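Local coordinates for PhnB-like domain-containing protein (Pseudomonas aeruginosa, PDB 1U69) that is of unknown function but, as a PhnB-like member of the glyoxalase clan, has been proposed as a potential drug-resistance protein, at residues S31-V36 against L52-R57. Numbering follows the deposited sequence.
Sequences SAVLAV and LTVEFR
Ala32 and Arg57 form an antiparallel hydrogen-bonded pair, Ala32 N to Arg57 O at 3.0 Å and Arg57 N to Ala32 O at 2.8 Å, but farther on Leu34 and Ala35 both face Glu55 in a classic beta bulge. There Glu55 O takes two N-H groups, a good bond from Leu34 N at 2.8 Å and a weak one from Ala35 N, while Glu55 N returns a bond to Ala35 O. At the bulge Leu34 points toward the neighbouring strand, and its end meets Arg57, whose side chain shares a face with Ala32, Ala35 and Glu55. Arg57, bent at chi3 (39°), crosses the leucine at about a right angle, with NH1 3.6 Å from Leu34 CD1 and NH2 4.0 Å from Ala32 CB; its flat guanidinium can rest against apolar methyls. Beside small Ala35 lies the Glu55 carboxylate, OE2 3.9 Å from its CB and hydrogen-bonded to His37. On the other face, Val54 CG1 meets Val33 CG1 at 4.0 Å; branched valines suit extended strands, and Val54 and Phe56 also pack on helix 17-27. The bulge joins strand 31-38, outermost within this chain, to inner strand 51-58 of a four-stranded mixed sheet, consistent with the βαβββ module of the glyoxalase fold.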
loop_
_atom_site.group_PDB
_atom_site.type_symbol
_atom_site.label_atom_id
_atom_site.label_comp_id
_atom_site.label_asym_id
_atom_site.label_seq_id
_atom_site.Cartn_x
_atom_site.Cartn_y
_atom_site.Cartn_z
ATOM N N SER A 31 -9.359 -8.974 -5.253
ATOM C CA SER A 31 -9.845 -9.518 -3.994
ATOM C C SER A 31 -10.056 -11.030 -4.111
ATOM O O SER A 31 -10.403 -11.545 -5.183
ATOM C CB SER A 31 -11.129 -8.796 -3.577
ATOM O OG SER A 31 -10.942 -7.385 -3.532
ATOM N N ALA A 32 -9.868 -11.731 -3.001
ATOM C CA ALA A 32 -9.887 -13.187 -2.988
ATOM C C ALA A 32 -10.102 -13.786 -1.608
ATOM O O ALA A 32 -9.676 -13.224 -0.589
ATOM C CB ALA A 32 -8.569 -13.716 -3.561
ATOM N N VAL A 33 -10.750 -14.944 -1.593
ATOM C CA VAL A 33 -10.821 -15.806 -0.424
ATOM C C VAL A 33 -9.545 -16.659 -0.378
ATOM O O VAL A 33 -9.181 -17.315 -1.366
ATOM C CB VAL A 33 -12.076 -16.729 -0.479
ATOM C CG1 VAL A 33 -12.123 -17.670 0.719
ATOM C CG2 VAL A 33 -13.347 -15.887 -0.568
ATOM N N LEU A 34 -8.879 -16.670 0.768
ATOM C CA LEU A 34 -7.553 -17.280 0.872
ATOM C C LEU A 34 -7.532 -18.616 1.615
ATOM O O LEU A 34 -6.820 -19.529 1.218
ATOM C CB LEU A 34 -6.590 -16.276 1.513
ATOM C CG LEU A 34 -6.424 -14.940 0.775
ATOM C CD1 LEU A 34 -5.365 -14.086 1.449
ATOM C CD2 LEU A 34 -6.089 -15.136 -0.680
ATOM N N ALA A 35 -8.316 -18.733 2.676
ATOM C CA ALA A 35 -8.315 -19.931 3.519
ATOM C C ALA A 35 -9.540 -19.971 4.408
ATOM O O ALA A 35 -10.068 -18.940 4.789
ATOM C CB ALA A 35 -7.078 -19.979 4.364
ATOM N N VAL A 36 -9.996 -21.183 4.716
ATOM C CA VAL A 36 -11.139 -21.398 5.596
ATOM C C VAL A 36 -10.667 -22.258 6.750
ATOM O O VAL A 36 -10.018 -23.294 6.530
ATOM C CB VAL A 36 -12.277 -22.071 4.830
ATOM C CG1 VAL A 36 -13.474 -22.356 5.736
ATOM C CG2 VAL A 36 -12.678 -21.193 3.655
ATOM N N LEU A 52 -14.974 -21.217 11.447
ATOM C CA LEU A 52 -14.637 -20.319 12.548
ATOM C C LEU A 52 -14.092 -18.996 12.005
ATOM O O LEU A 52 -14.592 -17.922 12.354
ATOM C CB LEU A 52 -13.633 -20.981 13.496
ATOM C CG LEU A 52 -13.128 -20.159 14.679
ATOM C CD1 LEU A 52 -14.282 -19.776 15.569
ATOM C CD2 LEU A 52 -12.080 -20.928 15.459
ATOM N N THR A 53 -13.059 -19.070 11.169
ATOM C CA THR A 53 -12.566 -17.880 10.468
ATOM C C THR A 53 -12.341 -18.136 8.989
ATOM O O THR A 53 -12.157 -19.272 8.543
ATOM C CB THR A 53 -11.253 -17.338 11.059
ATOM O OG1 THR A 53 -10.215 -18.334 10.972
ATOM C CG2 THR A 53 -11.389 -16.981 12.531
ATOM N N VAL A 54 -12.299 -17.039 8.246
ATOM C CA VAL A 54 -12.000 -17.064 6.817
ATOM C C VAL A 54 -10.978 -15.964 6.542
ATOM O O VAL A 54 -11.228 -14.794 6.843
ATOM C CB VAL A 54 -13.254 -16.790 5.977
ATOM C CG1 VAL A 54 -12.904 -16.828 4.503
ATOM C CG2 VAL A 54 -14.394 -17.784 6.308
ATOM N N GLU A 55 -9.829 -16.340 5.998
ATOM C CA GLU A 55 -8.846 -15.357 5.551
ATOM C C GLU A 55 -9.233 -14.895 4.161
ATOM O O GLU A 55 -9.556 -15.702 3.303
ATOM C CB GLU A 55 -7.434 -15.939 5.539
ATOM C CG GLU A 55 -6.898 -16.407 6.884
ATOM C CD GLU A 55 -5.516 -17.028 6.748
ATOM O OE1 GLU A 55 -4.646 -16.418 6.089
ATOM O OE2 GLU A 55 -5.302 -18.129 7.258
ATOM N N PHE A 56 -9.224 -13.585 3.940
ATOM C CA PHE A 56 -9.481 -13.034 2.618
ATOM C C PHE A 56 -8.736 -11.730 2.434
ATOM O O PHE A 56 -8.187 -11.207 3.389
ATOM C CB PHE A 56 -10.990 -12.890 2.348
ATOM C CG PHE A 56 -11.711 -11.852 3.205
ATOM C CD1 PHE A 56 -11.964 -10.574 2.717
ATOM C CD2 PHE A 56 -12.203 -12.183 4.465
ATOM C CE1 PHE A 56 -12.657 -9.640 3.494
ATOM C CE2 PHE A 56 -12.920 -11.259 5.211
ATOM C CZ PHE A 56 -13.135 -9.997 4.723
ATOM N N ARG A 57 -8.647 -11.258 1.196
ATOM C CA ARG A 57 -7.960 -10.004 0.906
ATOM C C ARG A 57 -8.869 -9.148 0.082
ATOM O O ARG A 57 -9.472 -9.641 -0.877
ATOM C CB ARG A 57 -6.654 -10.256 0.142
ATOM C CG ARG A 57 -5.759 -9.026 -0.027
ATOM C CD ARG A 57 -4.496 -9.304 -0.821
ATOM N NE ARG A 57 -4.842 -10.216 -1.896
ATOM C CZ ARG A 57 -4.504 -11.507 -1.947
ATOM N NH1 ARG A 57 -3.720 -12.071 -1.023
ATOM N NH2 ARG A 57 -4.915 -12.235 -2.963
#